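Local coordinates for Cgl0159-like domain-containing protein (Corynebacterium glutamicum, PDB 3FOK) that is of unknown function but belongs to the Cgl0159-like family of the TIM-barrel clan, at residues P3-R15 / Y70-R82. Numbering follows the deposited sequence.
Sequences PPIISPESFEALR and YELLERMAIALSR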
ATOM      1  N   PRO A   3      27.349 -39.222 -22.511  1.00 33.54           N
ATOM      2  CA  PRO A   3      26.620 -38.519 -23.589  1.00 33.74           C
ATOM      3  C   PRO A   3      25.637 -37.535 -22.958  1.00 34.81           C
ATOM      4  O   PRO A   3      24.828 -37.912 -22.106  1.00 34.91           O
ATOM      5  CB  PRO A   3      25.884 -39.584 -24.378  1.00 33.28           C
ATOM      6  CG  PRO A   3      25.592 -40.598 -23.282  1.00 32.95           C
ATOM      7  CD  PRO A   3      26.865 -40.610 -22.404  1.00 33.27           C
ATOM      8  N   PRO A   4      25.691 -36.260 -23.374  1.00 35.26           N
ATOM      9  CA  PRO A   4      24.805 -35.220 -22.842  1.00 34.21           C
ATOM     10  C   PRO A   4      23.329 -35.467 -23.133  1.00 33.59           C
ATOM     11  O   PRO A   4      22.975 -35.997 -24.187  1.00 33.95           O
ATOM     12  CB  PRO A   4      25.319 -33.959 -23.524  1.00 35.22           C
ATOM     13  CG  PRO A   4      25.748 -34.477 -24.861  1.00 35.94           C
ATOM     14  CD  PRO A   4      26.507 -35.731 -24.481  1.00 35.08           C
ATOM     15  N   ILE A   5      22.472 -35.084 -22.194  1.00 32.35           N
ATOM     16  CA  ILE A   5      21.038 -35.253 -22.369  1.00 28.96           C
ATOM     17  C   ILE A   5      20.515 -34.175 -23.317  1.00 27.50           C
ATOM     18  O   ILE A   5      19.554 -34.400 -24.052  1.00 27.12           O
ATOM     19  CB  ILE A   5      20.292 -35.146 -21.024  1.00 29.46           C
ATOM     20  CG1 ILE A   5      20.775 -36.239 -20.065  1.00 29.89           C
ATOM     21  CG2 ILE A   5      18.788 -35.278 -21.251  1.00 28.76           C
ATOM     22  CD1 ILE A   5      20.326 -37.646 -20.431  1.00 30.00           C
ATOM     23  N   ILE A   6      21.152 -33.008 -23.309  1.00 26.29           N
ATOM     24  CA  ILE A   6      20.728 -31.917 -24.183  1.00 26.60           C
ATOM     25  C   ILE A   6      21.781 -31.599 -25.238  1.00 27.55           C
ATOM     26  O   ILE A   6      22.842 -31.059 -24.931  1.00 27.17           O
ATOM     27  CB  ILE A   6      20.439 -30.627 -23.392  1.00 25.55           C
ATOM     28  CG1 ILE A   6      19.463 -30.919 -22.253  1.00 23.54           C
ATOM     29  CG2 ILE A   6      19.847 -29.576 -24.322  1.00 26.27           C
ATOM     30  CD1 ILE A   6      19.129 -29.711 -21.399  1.00 22.33           C
ATOM     31  N   SER A   7      21.477 -31.935 -26.485  1.00 29.11           N
ATOM     32  CA  SER A   7      22.393 -31.685 -27.591  1.00 31.79           C
ATOM     33  C   SER A   7      22.442 -30.203 -27.917  1.00 32.35           C
ATOM     34  O   SER A   7      21.455 -29.488 -27.745  1.00 34.43           O
ATOM     35  CB  SER A   7      21.938 -32.442 -28.838  1.00 31.86           C
ATOM     36  OG  SER A   7      20.731 -31.896 -29.348  1.00 32.72           O
ATOM     37  N   PRO A   8      23.598 -29.716 -28.390  1.00 32.91           N
ATOM     38  CA  PRO A   8      23.701 -28.297 -28.730  1.00 32.58           C
ATOM     39  C   PRO A   8      22.628 -27.894 -29.743  1.00 31.76           C
ATOM     40  O   PRO A   8      22.324 -26.710 -29.903  1.00 31.34           O
ATOM     41  CB  PRO A   8      25.129 -28.170 -29.272  1.00 33.32           C
ATOM     42  CG  PRO A   8      25.497 -29.576 -29.680  1.00 33.25           C
ATOM     43  CD  PRO A   8      24.881 -30.405 -28.593  1.00 33.72           C
ATOM     44  N   GLU A   9      22.049 -28.888 -30.414  1.00 31.09           N
ATOM     45  CA  GLU A   9      20.996 -28.632 -31.388  1.00 29.56           C
ATOM     46  C   GLU A   9      19.689 -28.301 -30.676  1.00 27.71           C
ATOM     47  O   GLU A   9      18.901 -27.485 -31.157  1.00 27.41           O
ATOM     48  CB  GLU A   9      20.805 -29.841 -32.307  1.00 31.92           C
ATOM     49  CG  GLU A   9      21.886 -29.965 -33.369  1.00 36.10           C
ATOM     50  CD  GLU A   9      22.778 -31.175 -33.173  1.00 38.65           C
ATOM     51  OE1 GLU A   9      23.244 -31.396 -32.037  1.00 40.36           O
ATOM     52  OE2 GLU A   9      23.017 -31.898 -34.164  1.00 40.71           O
ATOM     53  N   SER A  10      19.463 -28.929 -29.528  1.00 24.57           N
ATOM     54  CA  SER A  10      18.253 -28.662 -28.762  1.00 23.19           C
ATOM     55  C   SER A  10      18.332 -27.276 -28.134  1.00 22.51           C
ATOM     56  O   SER A  10      17.319 -26.590 -28.006  1.00 21.70           O
ATOM     57  CB  SER A  10      18.058 -29.725 -27.683  1.00 22.41           C
ATOM     58  OG  SER A  10      17.569 -30.922 -28.256  1.00 20.41           O
ATOM     59  N   PHE A  11      19.539 -26.858 -27.755  1.00 21.40           N
ATOM     60  CA  PHE A  11      19.722 -25.537 -27.174  1.00 20.07           C
ATOM     61  C   PHE A  11      19.506 -24.460 -28.224  1.00 21.11           C
ATOM     62  O   PHE A  11      18.997 -23.382 -27.920  1.00 21.44           O
ATOM     63  CB  PHE A  11      21.114 -25.395 -26.556  1.00 16.46           C
ATOM     64  CG  PHE A  11      21.209 -25.943 -25.162  1.00 15.19           C
ATOM     65  CD1 PHE A  11      20.200 -25.693 -24.240  1.00 13.19           C
ATOM     66  CD2 PHE A  11      22.308 -26.694 -24.763  1.00 15.39           C
ATOM     67  CE1 PHE A  11      20.278 -26.180 -22.941  1.00 14.54           C
ATOM     68  CE2 PHE A  11      22.399 -27.189 -23.459  1.00 15.37           C
ATOM     69  CZ  PHE A  11      21.377 -26.929 -22.546  1.00 14.42           C
ATOM     70  N   GLU A  12      19.892 -24.746 -29.461  1.00 21.50           N
ATOM     71  CA  GLU A  12      19.698 -23.774 -30.523  1.00 23.71           C
ATOM     72  C   GLU A  12      18.197 -23.584 -30.716  1.00 22.60           C
ATOM     73  O   GLU A  12      17.727 -22.474 -30.941  1.00 23.45           O
ATOM     74  CB  GLU A  12      20.332 -24.251 -31.835  1.00 26.42           C
ATOM     75  CG  GLU A  12      20.185 -23.244 -32.958  1.00 30.10           C
ATOM     76  CD  GLU A  12      20.839 -21.913 -32.622  1.00 35.02           C
ATOM     77  OE1 GLU A  12      20.444 -20.882 -33.211  1.00 35.52           O
ATOM     78  OE2 GLU A  12      21.760 -21.898 -31.775  1.00 36.15           O
ATOM     79  N   ALA A  13      17.450 -24.678 -30.614  1.00 21.51           N
ATOM     80  CA  ALA A  13      16.003 -24.639 -30.768  1.00 20.91           C
ATOM     81  C   ALA A  13      15.351 -23.882 -29.610  1.00 21.01           C
ATOM     82  O   ALA A  13      14.417 -23.109 -29.823  1.00 21.68           O
ATOM     83  CB  ALA A  13      15.449 -26.058 -30.846  1.00 21.16           C
ATOM     84  N   LEU A  14      15.842 -24.109 -28.390  1.00 20.00           N
ATOM     85  CA  LEU A  14      15.313 -23.439 -27.199  1.00 18.61           C
ATOM     86  C   LEU A  14      15.502 -21.933 -27.306  1.00 19.15           C
ATOM     87  O   LEU A  14      14.548 -21.174 -27.176  1.00 20.97           O
ATOM     88  CB  LEU A  14      16.015 -23.960 -25.937  1.00 17.10           C
ATOM     89  CG  LEU A  14      15.866 -23.209 -24.602  1.00 15.41           C
ATOM     90  CD1 LEU A  14      14.409 -23.131 -24.172  1.00 14.16           C
ATOM     91  CD2 LEU A  14      16.684 -23.926 -23.539  1.00 14.10           C
ATOM     92  N   ARG A  15      16.739 -21.505 -27.535  1.00 19.63           N
ATOM     93  CA  ARG A  15      17.035 -20.082 -27.677  1.00 19.52           C
ATOM     94  C   ARG A  15      16.194 -19.528 -28.809  1.00 19.62           C
ATOM     95  O   ARG A  15      15.540 -18.492 -28.682  1.00 18.76           O
ATOM     96  CB  ARG A  15      18.506 -19.851 -28.034  1.00 18.36           C
ATOM     97  CG  ARG A  15      19.503 -20.016 -26.910  1.00 17.44           C
ATOM     98  CD  ARG A  15      20.847 -19.436 -27.338  1.00 17.20           C
ATOM     99  NE  ARG A  15      21.431 -20.151 -28.469  1.00 16.46           N
ATOM    100  CZ  ARG A  15      22.268 -21.175 -28.352  1.00 17.06           C
ATOM    101  NH1 ARG A  15      22.625 -21.609 -27.152  1.00 17.00           N
ATOM    102  NH2 ARG A  15      22.750 -21.768 -29.435  1.00 16.65           N
ATOM    103  N   TYR A  70      23.583 -23.035 -19.087  1.00 21.19           N
ATOM    104  CA  TYR A  70      23.548 -24.197 -19.968  1.00 21.41           C
ATOM    105  C   TYR A  70      23.987 -25.458 -19.235  1.00 22.98           C
ATOM    106  O   TYR A  70      23.410 -26.526 -19.429  1.00 23.59           O
ATOM    107  CB  TYR A  70      24.421 -23.955 -21.194  1.00 19.52           C
ATOM    108  CG  TYR A  70      23.821 -22.943 -22.142  1.00 18.46           C
ATOM    109  CD1 TYR A  70      22.849 -23.318 -23.069  1.00 16.98           C
ATOM    110  CD2 TYR A  70      24.190 -21.598 -22.080  1.00 17.26           C
ATOM    111  CE1 TYR A  70      22.258 -22.374 -23.911  1.00 18.16           C
ATOM    112  CE2 TYR A  70      23.606 -20.654 -22.910  1.00 16.93           C
ATOM    113  CZ  TYR A  70      22.642 -21.044 -23.821  1.00 17.96           C
ATOM    114  OH  TYR A  70      22.061 -20.104 -24.637  1.00 19.32           O
ATOM    115  N   GLU A  71      25.000 -25.338 -18.382  1.00 24.77           N
ATOM    116  CA  GLU A  71      25.465 -26.495 -17.625  1.00 26.51           C
ATOM    117  C   GLU A  71      24.450 -26.820 -16.541  1.00 25.76           C
ATOM    118  O   GLU A  71      24.238 -27.982 -16.212  1.00 26.28           O
ATOM    119  CB  GLU A  71      26.821 -26.227 -16.969  1.00 29.45           C
ATOM    120  CG  GLU A  71      27.916 -25.798 -17.916  1.00 34.30           C
ATOM    121  CD  GLU A  71      29.291 -25.883 -17.277  1.00 37.61           C
ATOM    122  OE1 GLU A  71      29.383 -25.719 -16.040  1.00 39.81           O
ATOM    123  OE2 GLU A  71      30.278 -26.099 -18.015  1.00 38.02           O
ATOM    124  N   LEU A  72      23.827 -25.787 -15.984  1.00 24.79           N
ATOM    125  CA  LEU A  72      22.829 -25.985 -14.943  1.00 23.37           C
ATOM    126  C   LEU A  72      21.716 -26.843 -15.527  1.00 23.08           C
ATOM    127  O   LEU A  72      21.279 -27.812 -14.912  1.00 23.20           O
ATOM    128  CB  LEU A  72      22.253 -24.644 -14.483  1.00 23.82           C
ATOM    129  CG  LEU A  72      21.638 -24.563 -13.077  1.00 24.84           C
ATOM    130  CD1 LEU A  72      20.767 -23.320 -12.990  1.00 24.44           C
ATOM    131  CD2 LEU A  72      20.805 -25.798 -12.775  1.00 25.05           C
ATOM    132  N   LEU A  73      21.268 -26.486 -16.728  1.00 22.36           N
ATOM    133  CA  LEU A  73      20.209 -27.229 -17.395  1.00 23.06           C
ATOM    134  C   LEU A  73      20.635 -28.664 -17.698  1.00 24.07           C
ATOM    135  O   LEU A  73      19.839 -29.591 -17.550  1.00 22.80           O
ATOM    136  CB  LEU A  73      19.787 -26.508 -18.682  1.00 22.44           C
ATOM    137  CG  LEU A  73      19.045 -25.176 -18.487  1.00 21.62           C
ATOM    138  CD1 LEU A  73      18.809 -24.502 -19.832  1.00 20.95           C
ATOM    139  CD2 LEU A  73      17.726 -25.427 -17.778  1.00 19.20           C
ATOM    140  N   GLU A  74      21.886 -28.850 -18.113  1.00 25.19           N
ATOM    141  CA  GLU A  74      22.390 -30.188 -18.415  1.00 27.19           C
ATOM    142  C   GLU A  74      22.370 -31.038 -17.152  1.00 27.09           C
ATOM    143  O   GLU A  74      21.860 -32.159 -17.145  1.00 27.86           O
ATOM    144  CB  GLU A  74      23.825 -30.123 -18.948  1.00 29.12           C
ATOM    145  CG  GLU A  74      24.013 -30.678 -20.358  1.00 34.07           C
ATOM    146  CD  GLU A  74      23.525 -32.111 -20.511  1.00 36.38           C
ATOM    147  OE1 GLU A  74      24.044 -33.011 -19.814  1.00 38.04           O
ATOM    148  OE2 GLU A  74      22.617 -32.337 -21.337  1.00 37.63           O
ATOM    149  N   ARG A  75      22.932 -30.497 -16.078  1.00 26.60           N
ATOM    150  CA  ARG A  75      22.982 -31.204 -14.808  1.00 28.33           C
ATOM    151  C   ARG A  75      21.566 -31.542 -14.348  1.00 28.97           C
ATOM    152  O   ARG A  75      21.335 -32.579 -13.735  1.00 28.46           O
ATOM    153  CB  ARG A  75      23.711 -30.346 -13.772  1.00 27.05           C
ATOM    154  CG  ARG A  75      25.061 -29.841 -14.275  1.00 28.80           C
ATOM    155  CD  ARG A  75      25.729 -28.895 -13.296  1.00 27.90           C
ATOM    156  NE  ARG A  75      26.538 -29.604 -12.314  1.00 31.71           N
ATOM    157  CZ  ARG A  75      27.830 -29.876 -12.462  1.00 31.36           C
ATOM    158  NH1 ARG A  75      28.474 -29.492 -13.553  1.00 29.83           N
ATOM    159  NH2 ARG A  75      28.478 -30.542 -11.516  1.00 33.34           N
HETATM  160  N   MSE A  76      20.620 -30.663 -14.663  1.00 31.29           N
HETATM  161  CA  MSE A  76      19.223 -30.874 -14.302  1.00 33.94           C
HETATM  162  C   MSE A  76      18.643 -32.000 -15.152  1.00 31.97           C
HETATM  163  O   MSE A  76      17.967 -32.895 -14.642  1.00 31.12           O
HETATM  164  CB  MSE A  76      18.408 -29.592 -14.522  1.00 41.54           C
HETATM  165  CG  MSE A  76      17.858 -28.963 -13.246  1.00 51.03           C
HETATM  166 SE   MSE A  76      16.678 -30.137 -12.261  1.00 69.15          SE
HETATM  167  CE  MSE A  76      18.018 -31.158 -11.339  1.00 63.29           C
ATOM    168  N   ALA A  77      18.914 -31.945 -16.454  1.00 29.30           N
ATOM    169  CA  ALA A  77      18.427 -32.954 -17.387  1.00 27.02           C
ATOM    170  C   ALA A  77      18.894 -34.338 -16.953  1.00 26.91           C
ATOM    171  O   ALA A  77      18.136 -35.308 -17.020  1.00 27.26           O
ATOM    172  CB  ALA A  77      18.925 -32.651 -18.788  1.00 25.15           C
ATOM    173  N   ILE A  78      20.144 -34.423 -16.508  1.00 25.73           N
ATOM    174  CA  ILE A  78      20.703 -35.690 -16.056  1.00 24.89           C
ATOM    175  C   ILE A  78      19.918 -36.193 -14.851  1.00 24.87           C
ATOM    176  O   ILE A  78      19.458 -37.336 -14.829  1.00 25.00           O
ATOM    177  CB  ILE A  78      22.189 -35.535 -15.662  1.00 24.36           C
ATOM    178  CG1 ILE A  78      23.027 -35.244 -16.910  1.00 24.97           C
ATOM    179  CG2 ILE A  78      22.682 -36.795 -14.964  1.00 23.09           C
ATOM    180  CD1 ILE A  78      24.493 -34.996 -16.621  1.00 22.82           C
ATOM    181  N   ALA A  79      19.770 -35.332 -13.850  1.00 24.29           N
ATOM    182  CA  ALA A  79      19.038 -35.687 -12.642  1.00 22.96           C
ATOM    183  C   ALA A  79      17.633 -36.186 -12.980  1.00 23.44           C
ATOM    184  O   ALA A  79      17.200 -37.222 -12.483  1.00 23.71           O
ATOM    185  CB  ALA A  79      18.957 -34.488 -11.712  1.00 21.91           C
ATOM    186  N   LEU A  80      16.929 -35.452 -13.839  1.00 23.54           N
ATOM    187  CA  LEU A  80      15.572 -35.819 -14.233  1.00 23.70           C
ATOM    188  C   LEU A  80      15.487 -37.117 -15.024  1.00 24.51           C
ATOM    189  O   LEU A  80      14.429 -37.742 -15.079  1.00 23.58           O
ATOM    190  CB  LEU A  80      14.929 -34.698 -15.057  1.00 22.26           C
ATOM    191  CG  LEU A  80      14.575 -33.388 -14.351  1.00 24.04           C
ATOM    192  CD1 LEU A  80      13.932 -32.436 -15.351  1.00 22.13           C
ATOM    193  CD2 LEU A  80      13.625 -33.663 -13.189  1.00 22.18           C
ATOM    194  N   SER A  81      16.592 -37.521 -15.643  1.00 25.71           N
ATOM    195  CA  SER A  81      16.595 -38.747 -16.435  1.00 26.19           C
ATOM    196  C   SER A  81      16.794 -39.988 -15.573  1.00 26.99           C
ATOM    197  O   SER A  81      16.449 -41.096 -15.979  1.00 26.66           O
ATOM    198  CB  SER A  81      17.693 -38.690 -17.497  1.00 23.76           C
ATOM    199  OG  SER A  81      18.974 -38.740 -16.900  1.00 26.37           O
ATOM    200  N   ARG A  82      17.353 -39.799 -14.384  1.00 28.06           N
ATOM    201  CA  ARG A  82      17.601 -40.916 -13.482  1.00 29.27           C
ATOM    202  C   ARG A  82      16.301 -41.415 -12.869  1.00 29.99           C
ATOM    203  O   ARG A  82      15.452 -40.622 -12.456  1.00 32.22           O
ATOM    204  CB  ARG A  82      18.554 -40.491 -12.366  1.00 28.69           C
ATOM    205  CG  ARG A  82      19.809 -39.804 -12.868  1.00 32.06           C
ATOM    206  CD  ARG A  82      20.518 -40.649 -13.905  1.00 32.73           C
ATOM    207  NE  ARG A  82      20.907 -41.949 -13.369  1.00 35.70           N
ATOM    208  CZ  ARG A  82      21.557 -42.878 -14.062  1.00 35.54           C
ATOM    209  NH1 ARG A  82      21.891 -42.652 -15.325  1.00 35.31           N
ATOM    210  NH2 ARG A  82      21.878 -44.030 -13.491  1.00 35.52           N
TER
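Tyr70 turns the edge of its ring onto one face of Phe11, its CD1 standing over the centre 3.6 Å above the plane, while CG2 of Ile6 covers the opposite face. Leu14 CD2 lies at the edge of Phe11, in its plane, and CD1 of Leu73 approaches CE1 obliquely. The two rings make a T-shaped pair, with planes at 90° and centroids 4.9 Å apart. A flat, apolar phenylalanine suits this place between an aromatic edge and a methyl group; tyrosine suits the other because its far end can take a polar partner. That partner is Arg15, whose NH1 donates to Tyr70 OH at 3.0 Å, nearly straight (164°) and with the hydroxyl in the guanidinium plane. The bent arginine chain crosses Tyr70 at about a right angle, and NH2 forms a salt bridge with Glu12, so two of its nitrogens are held.

Before helix 8-20 the chain passes across helix 69-81. Glu74, bent at chi2 (-55°), brings OE2 to the backbone N of Ile6, which donates nearly along the C-O axis; the modelled 2.5 Å is shorter than usual and should not be read as exact. The N of Ile5 lies 2.9 Å from the same Glu74 OE2. Glutamate is long enough to carry its carboxylate from the helix to this loop amide. Small Ala77 lets the chain come near: its CB meets Ile5 CG2 at 3.6 Å and Ile6 CG1 at 3.9 Å. Ile5 reaches on to Ile78 and Ser81. Ser7 OG then N-caps the helix by accepting from Ser10 N.

Thr236 and Thr237 of a second subunit pack on Tyr70 and Leu73, respectively. The contact lays an N-terminal extension over an outer helix that follows strand 44-48 of a parallel barrel, consistent with a TIM-barrel fold.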